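Local coordinates for protein putative polyprenyl synthetase (Streptomyces coelicolor, PDB 3NF2) that probably elongates allylic prenyl diphosphates by adding isopentenyl diphosphate, in a magnesium-dependent prenyltransferase reaction, at residues V254-A259 against A293-A298; K249-V254 against E302-E307. All coordinates share one frame; numbering follows the deposited sequence.

Contact 1: V254-A259 against A293-A298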
ATOM      1  N   VAL A 254      27.466  -2.151  13.349  1.00 48.43           N
ATOM      2  CA  VAL A 254      27.140  -0.978  14.145  1.00 44.85           C
ATOM      3  C   VAL A 254      27.718  -1.038  15.561  1.00 46.16           C
ATOM      4  O   VAL A 254      28.309  -0.060  16.037  1.00 48.89           O
ATOM      5  CB  VAL A 254      25.620  -0.774  14.167  1.00 44.66           C
ATOM      6  CG1 VAL A 254      25.250   0.302  15.119  1.00 51.66           C
ATOM      7  CG2 VAL A 254      25.118  -0.423  12.760  1.00 42.58           C
ATOM      8  N   ALA A 255      27.566  -2.186  16.226  1.00 44.25           N
ATOM      9  CA  ALA A 255      28.123  -2.374  17.574  1.00 44.18           C
ATOM     10  C   ALA A 255      29.652  -2.223  17.591  1.00 42.06           C
ATOM     11  O   ALA A 255      30.209  -1.659  18.525  1.00 43.39           O
ATOM     12  CB  ALA A 255      27.712  -3.723  18.146  1.00 41.70           C
ATOM     13  N   ALA A 256      30.312  -2.721  16.550  1.00 37.23           N
ATOM     14  CA  ALA A 256      31.742  -2.543  16.390  1.00 39.84           C
ATOM     15  C   ALA A 256      32.114  -1.060  16.251  1.00 47.13           C
ATOM     16  O   ALA A 256      33.079  -0.619  16.861  1.00 46.91           O
ATOM     17  CB  ALA A 256      32.228  -3.322  15.191  1.00 33.42           C
ATOM     18  N   LEU A 257      31.338  -0.300  15.469  1.00 48.37           N
ATOM     19  CA  LEU A 257      31.605   1.128  15.250  1.00 48.66           C
ATOM     20  C   LEU A 257      31.441   1.954  16.512  1.00 50.69           C
ATOM     21  O   LEU A 257      32.206   2.896  16.745  1.00 53.50           O
ATOM     22  CB  LEU A 257      30.722   1.708  14.140  1.00 41.12           C
ATOM     23  CG  LEU A 257      31.005   1.195  12.727  1.00 53.57           C
ATOM     24  CD1 LEU A 257      29.976   1.733  11.748  1.00 57.91           C
ATOM     25  CD2 LEU A 257      32.415   1.553  12.281  1.00 51.20           C
ATOM     26  N   ALA A 258      30.462   1.583  17.333  1.00 48.47           N
ATOM     27  CA  ALA A 258      30.143   2.334  18.542  1.00 51.56           C
ATOM     28  C   ALA A 258      31.134   2.066  19.666  1.00 52.36           C
ATOM     29  O   ALA A 258      31.163   2.804  20.660  1.00 56.11           O
ATOM     30  CB  ALA A 258      28.719   2.017  19.005  1.00 54.20           C
ATOM     31  N   ALA A 259      31.932   1.013  19.504  1.00 46.63           N
ATOM     32  CA  ALA A 259      32.842   0.556  20.548  1.00 52.74           C
ATOM     33  C   ALA A 259      33.963   1.528  20.913  1.00 57.58           C
ATOM     34  O   ALA A 259      34.214   1.749  22.086  1.00 62.91           O
ATOM     35  CB  ALA A 259      33.431  -0.815  20.192  1.00 49.81           C
ATOM     36  N   ALA A 293      36.795  -9.824  10.584  1.00 41.99           N
ATOM     37  CA  ALA A 293      37.822  -9.949  11.616  1.00 44.96           C
ATOM     38  C   ALA A 293      37.951  -8.682  12.473  1.00 45.47           C
ATOM     39  O   ALA A 293      38.088  -8.775  13.698  1.00 49.57           O
ATOM     40  CB  ALA A 293      39.152 -10.335  10.983  1.00 44.75           C
ATOM     41  N   LEU A 294      37.852  -7.507  11.846  1.00 43.11           N
ATOM     42  CA  LEU A 294      37.870  -6.238  12.596  1.00 43.10           C
ATOM     43  C   LEU A 294      36.621  -6.002  13.443  1.00 36.48           C
ATOM     44  O   LEU A 294      36.724  -5.465  14.537  1.00 40.95           O
ATOM     45  CB  LEU A 294      38.095  -5.036  11.669  1.00 46.08           C
ATOM     46  CG  LEU A 294      39.507  -4.659  11.199  1.00 45.83           C
ATOM     47  CD1 LEU A 294      39.395  -3.794   9.968  1.00 47.49           C
ATOM     48  CD2 LEU A 294      40.340  -3.948  12.285  1.00 41.99           C
ATOM     49  N   ILE A 295      35.448  -6.391  12.933  1.00 43.59           N
ATOM     50  CA  ILE A 295      34.188  -6.310  13.704  1.00 41.01           C
ATOM     51  C   ILE A 295      34.266  -7.222  14.932  1.00 39.73           C
ATOM     52  O   ILE A 295      33.879  -6.834  16.034  1.00 49.17           O
ATOM     53  CB  ILE A 295      32.947  -6.687  12.839  1.00 40.82           C
ATOM     54  CG1 ILE A 295      32.676  -5.632  11.773  1.00 26.46           C
ATOM     55  CG2 ILE A 295      31.668  -6.847  13.696  1.00 40.85           C
ATOM     56  CD1 ILE A 295      31.875  -6.197  10.595  1.00 30.26           C
ATOM     57  N   GLU A 296      34.777  -8.429  14.739  1.00 41.70           N
ATOM     58  CA  GLU A 296      35.001  -9.325  15.864  1.00 51.17           C
ATOM     59  C   GLU A 296      35.968  -8.742  16.914  1.00 50.24           C
ATOM     60  O   GLU A 296      35.623  -8.701  18.105  1.00 43.83           O
ATOM     61  CB  GLU A 296      35.419 -10.731  15.402  1.00 52.86           C
ATOM     62  CG  GLU A 296      35.357 -11.751  16.542  1.00 59.33           C
ATOM     63  CD  GLU A 296      35.299 -13.203  16.092  1.00 61.16           C
ATOM     64  OE1 GLU A 296      35.395 -13.482  14.875  1.00 56.87           O
ATOM     65  OE2 GLU A 296      35.149 -14.073  16.978  1.00 69.55           O
ATOM     66  N   GLU A 297      37.136  -8.246  16.480  1.00 50.59           N
ATOM     67  CA  GLU A 297      38.073  -7.586  17.417  1.00 50.04           C
ATOM     68  C   GLU A 297      37.438  -6.440  18.205  1.00 47.91           C
ATOM     69  O   GLU A 297      37.670  -6.319  19.411  1.00 53.62           O
ATOM     70  CB  GLU A 297      39.378  -7.116  16.746  1.00 55.31           C
ATOM     71  CG  GLU A 297      40.435  -6.634  17.777  1.00 59.25           C
ATOM     72  CD  GLU A 297      41.742  -6.112  17.175  1.00 64.73           C
ATOM     73  OE1 GLU A 297      42.401  -5.274  17.830  1.00 63.19           O
ATOM     74  OE2 GLU A 297      42.131  -6.546  16.073  1.00 68.74           O
ATOM     75  N   ALA A 298      36.601  -5.631  17.552  1.00 43.72           N
ATOM     76  CA  ALA A 298      35.927  -4.523  18.250  1.00 39.07           C
ATOM     77  C   ALA A 298      34.785  -4.972  19.166  1.00 46.94           C
ATOM     78  O   ALA A 298      34.139  -4.142  19.821  1.00 45.09           O
ATOM     79  CB  ALA A 298      35.440  -3.478  17.252  1.00 40.04           C
TER
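Ala256 and Ala298 meet methyl to methyl, CB to CB at 3.8 Å, where helix 251-259 lies against the C-terminal end of helix 285-297 in the mainly helical isoprenoid synthase fold. Small side chains let the backbones come close: the CA atoms of Ala256 and Ala298 are 5.0 Å apart, near enough for the methyl of Ala298 to rest against a carbonyl oxygen as well, Ala256 O to Ala298 CB being 3.7 Å. That oxygen is not left without a partner, since Ser264 OG hydrogen-bonds to it.

The buried half of the contact is completed by Ile295. With its CG2 branch anti to the backbone N (the CG1 branch has chi1 -69°), Ile295 sets CG2 3.9 Å from Ala256 CB, while CG1 passes the same methyl at 4.1 Å. Ala256 CB thus touches both the isoleucine branches and the Ala298 methyl, and Leu267 of helix 262-275 packs on both Ala256 and Ile295.

Toward solvent the contact thins to a single residue of the first helix. The exposed Ala259, one turn beyond Ala256, faces Ala298 at a longer methyl-to-methyl distance, 4.4 Å between the two CB atoms. Everything across this interface is van der Waals contact, and the one close touch at its outer margin is that of the methyl carbon Ala259 CB, 3.4 Å from the backbone oxygen Ala298 O.

Contact 2: K249-V254 against E302-E307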
ATOM      1  N   LYS A 249      24.489  -2.094   7.384  1.00 56.59           N
ATOM      2  CA  LYS A 249      24.840  -1.741   8.714  1.00 54.11           C
ATOM      3  C   LYS A 249      24.043  -2.539   9.712  1.00 51.90           C
ATOM      4  O   LYS A 249      23.168  -2.035  10.359  1.00 53.65           O
ATOM      5  CB  LYS A 249      24.705  -0.255   8.895  1.00 60.44           C
ATOM      6  CG  LYS A 249      25.694   0.488   8.040  1.00 66.77           C
ATOM      7  CD  LYS A 249      26.297   1.677   8.756  1.00 71.14           C
ATOM      8  CE  LYS A 249      27.652   1.999   8.215  1.00 74.55           C
ATOM      9  NZ  LYS A 249      27.630   1.988   6.765  1.00 75.64           N
ATOM     10  N   SER A 250      24.383  -3.802   9.833  1.00 53.07           N
ATOM     11  CA  SER A 250      23.743  -4.718  10.750  1.00 52.39           C
ATOM     12  C   SER A 250      24.300  -4.522  12.105  1.00 49.99           C
ATOM     13  O   SER A 250      25.248  -3.818  12.275  1.00 48.58           O
ATOM     14  CB  SER A 250      23.969  -6.137  10.319  1.00 53.89           C
ATOM     15  OG  SER A 250      25.276  -6.274   9.867  1.00 56.54           O
ATOM     16  N   LEU A 251      23.710  -5.181  13.067  1.00 46.52           N
ATOM     17  CA  LEU A 251      24.072  -4.981  14.435  1.00 46.18           C
ATOM     18  C   LEU A 251      25.530  -5.258  14.720  1.00 46.32           C
ATOM     19  O   LEU A 251      26.131  -4.518  15.434  1.00 46.77           O
ATOM     20  CB  LEU A 251      23.222  -5.856  15.311  1.00 43.90           C
ATOM     21  CG  LEU A 251      21.956  -5.181  15.770  1.00 50.17           C
ATOM     22  CD1 LEU A 251      21.127  -6.121  16.533  1.00 50.66           C
ATOM     23  CD2 LEU A 251      22.277  -4.015  16.586  1.00 37.35           C
ATOM     24  N   PRO A 252      26.122  -6.301  14.181  1.00 39.54           N
ATOM     25  CA  PRO A 252      27.552  -6.455  14.490  1.00 39.39           C
ATOM     26  C   PRO A 252      28.404  -5.278  13.992  1.00 43.61           C
ATOM     27  O   PRO A 252      29.267  -4.785  14.732  1.00 40.38           O
ATOM     28  CB  PRO A 252      27.954  -7.743  13.760  1.00 34.97           C
ATOM     29  CG  PRO A 252      26.707  -8.418  13.373  1.00 39.33           C
ATOM     30  CD  PRO A 252      25.609  -7.410  13.353  1.00 31.87           C
ATOM     31  N   VAL A 253      28.137  -4.835  12.762  1.00 46.44           N
ATOM     32  CA  VAL A 253      28.838  -3.702  12.144  1.00 45.38           C
ATOM     33  C   VAL A 253      28.708  -2.467  13.012  1.00 45.76           C
ATOM     34  O   VAL A 253      29.699  -1.836  13.384  1.00 48.36           O
ATOM     35  CB  VAL A 253      28.253  -3.380  10.756  1.00 44.66           C
ATOM     36  CG1 VAL A 253      28.986  -2.208  10.112  1.00 44.40           C
ATOM     37  CG2 VAL A 253      28.323  -4.592   9.864  1.00 44.08           C
ATOM     38  N   VAL A 254      27.466  -2.151  13.349  1.00 48.43           N
ATOM     39  CA  VAL A 254      27.140  -0.978  14.145  1.00 44.85           C
ATOM     40  C   VAL A 254      27.718  -1.038  15.561  1.00 46.16           C
ATOM     41  O   VAL A 254      28.309  -0.060  16.037  1.00 48.89           O
ATOM     42  CB  VAL A 254      25.620  -0.774  14.167  1.00 44.66           C
ATOM     43  CG1 VAL A 254      25.250   0.302  15.119  1.00 51.66           C
ATOM     44  CG2 VAL A 254      25.118  -0.423  12.760  1.00 42.58           C
ATOM     45  N   GLU A 302      30.368 -10.653  19.414  1.00 48.53           N
ATOM     46  CA  GLU A 302      30.029 -10.999  20.784  1.00 45.39           C
ATOM     47  C   GLU A 302      28.832 -10.212  21.288  1.00 47.69           C
ATOM     48  O   GLU A 302      27.893 -10.801  21.830  1.00 46.22           O
ATOM     49  CB  GLU A 302      31.235 -10.774  21.709  1.00 50.59           C
ATOM     50  CG  GLU A 302      30.993 -11.161  23.170  1.00 58.26           C
ATOM     51  CD  GLU A 302      30.665 -12.648  23.360  1.00 66.83           C
ATOM     52  OE1 GLU A 302      31.240 -13.496  22.643  1.00 61.17           O
ATOM     53  OE2 GLU A 302      29.831 -12.966  24.234  1.00 69.26           O
ATOM     54  N   TRP A 303      28.861  -8.889  21.092  1.00 40.39           N
ATOM     55  CA  TRP A 303      27.762  -8.035  21.523  1.00 42.63           C
ATOM     56  C   TRP A 303      26.429  -8.465  20.909  1.00 43.00           C
ATOM     57  O   TRP A 303      25.394  -8.423  21.581  1.00 46.11           O
ATOM     58  CB  TRP A 303      28.025  -6.561  21.210  1.00 37.69           C
ATOM     59  CG  TRP A 303      27.039  -5.671  21.900  1.00 36.33           C
ATOM     60  CD1 TRP A 303      27.143  -5.158  23.155  1.00 39.71           C
ATOM     61  CD2 TRP A 303      25.774  -5.223  21.384  1.00 41.53           C
ATOM     62  NE1 TRP A 303      26.029  -4.391  23.455  1.00 41.22           N
ATOM     63  CE2 TRP A 303      25.171  -4.426  22.387  1.00 42.72           C
ATOM     64  CE3 TRP A 303      25.091  -5.421  20.172  1.00 40.27           C
ATOM     65  CZ2 TRP A 303      23.929  -3.816  22.211  1.00 40.82           C
ATOM     66  CZ3 TRP A 303      23.852  -4.825  20.001  1.00 41.02           C
ATOM     67  CH2 TRP A 303      23.287  -4.025  21.018  1.00 42.34           C
ATOM     68  N   THR A 304      26.465  -8.885  19.648  1.00 40.75           N
ATOM     69  CA  THR A 304      25.247  -9.262  18.931  1.00 43.64           C
ATOM     70  C   THR A 304      24.723 -10.647  19.371  1.00 47.45           C
ATOM     71  O   THR A 304      23.504 -10.865  19.425  1.00 50.58           O
ATOM     72  CB  THR A 304      25.438  -9.181  17.403  1.00 42.52           C
ATOM     73  OG1 THR A 304      26.001  -7.906  17.064  1.00 40.08           O
ATOM     74  CG2 THR A 304      24.101  -9.360  16.665  1.00 40.59           C
ATOM     75  N   ALA A 305      25.631 -11.564  19.700  1.00 45.78           N
ATOM     76  CA  ALA A 305      25.236 -12.864  20.280  1.00 50.47           C
ATOM     77  C   ALA A 305      24.609 -12.682  21.658  1.00 48.74           C
ATOM     78  O   ALA A 305      23.607 -13.322  21.969  1.00 54.92           O
ATOM     79  CB  ALA A 305      26.415 -13.835  20.341  1.00 46.79           C
ATOM     80  N   ASP A 306      25.183 -11.787  22.461  1.00 53.03           N
ATOM     81  CA  ASP A 306      24.615 -11.433  23.767  1.00 55.51           C
ATOM     82  C   ASP A 306      23.263 -10.741  23.654  1.00 55.43           C
ATOM     83  O   ASP A 306      22.400 -10.922  24.517  1.00 53.89           O
ATOM     84  CB  ASP A 306      25.565 -10.544  24.564  1.00 57.12           C
ATOM     85  CG  ASP A 306      26.877 -11.233  24.897  1.00 69.50           C
ATOM     86  OD1 ASP A 306      26.975 -12.468  24.716  1.00 65.10           O
ATOM     87  OD2 ASP A 306      27.811 -10.530  25.344  1.00 77.78           O
ATOM     88  N   GLU A 307      23.086  -9.937  22.606  1.00 56.01           N
ATOM     89  CA  GLU A 307      21.788  -9.316  22.351  1.00 53.81           C
ATOM     90  C   GLU A 307      20.737 -10.341  21.975  1.00 48.32           C
ATOM     91  O   GLU A 307      19.622 -10.270  22.472  1.00 42.26           O
ATOM     92  CB  GLU A 307      21.866  -8.227  21.290  1.00 52.80           C
ATOM     93  CG  GLU A 307      21.764  -6.860  21.907  1.00 62.27           C
ATOM     94  CD  GLU A 307      20.346  -6.425  22.228  1.00 61.22           C
ATOM     95  OE1 GLU A 307      19.445  -6.675  21.407  1.00 58.06           O
ATOM     96  OE2 GLU A 307      20.141  -5.812  23.298  1.00 71.15           O
TER
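Leu251, in the first turn of helix 251-259, reaches two residues of helix 300-319. Its CB lies 3.9 Å from the methyl Thr304 CG2, while further out CD2 comes to the edge of the Trp303 indole, near the ring plane and 3.8 Å from CZ3. CG anti to the backbone N (chi1 -168°) brings the Trp303 ring edge up to the leucine; Glu307 CG of the same helix lies over one face of the indole, near its rim. Pro252 follows, its ring and the Thr304 side chain crossing at about a right angle. Thr304 OG1 sits 3.3 Å from Pro252 N, but a proline nitrogen has no hydrogen to give, so this is a packing contact, and the hydroxyl is bonded instead to Gly300 O in the preceding turn. Were Thr304 replaced by an alanine, a gap would probably open beside Leu251 CB and the proline ring, and Gly300 O would lose its hydroxyl partner. The contact is buried, with two long helices packing on it: helix 173-198 meets Leu251 through Cys176 and Glu180 and Trp303 through Val173, whereas helix 203-230 supplies Ile229 to Pro252, Ala222 to Thr304, and Asp225, whose carboxylate accepts the Leu251 N-H.

Contacts 1 and 2 lie about 8 Å apart, centre to centre, on the same side of the chain's centre, and both use helix 251-259, with Val254 the residue common to both segments. The chain first passes through this short helix, then helix 262-275, before returning on helix 285-297 for contact 1 and on the next helix, 300-319, for contact 2; contact 1 therefore closes the shorter loop, within the span of contact 2. The two are continuous in space: Ile295 CG2 lies 3.3 Å from Pro252 O, and Ala255 CB 3.7 Å from Trp303 CE3. Helices 285-297 and 300-319, consecutive in the chain, thus both pack on the short helix 251-259, contact 1 farther from the chain's centre than contact 2.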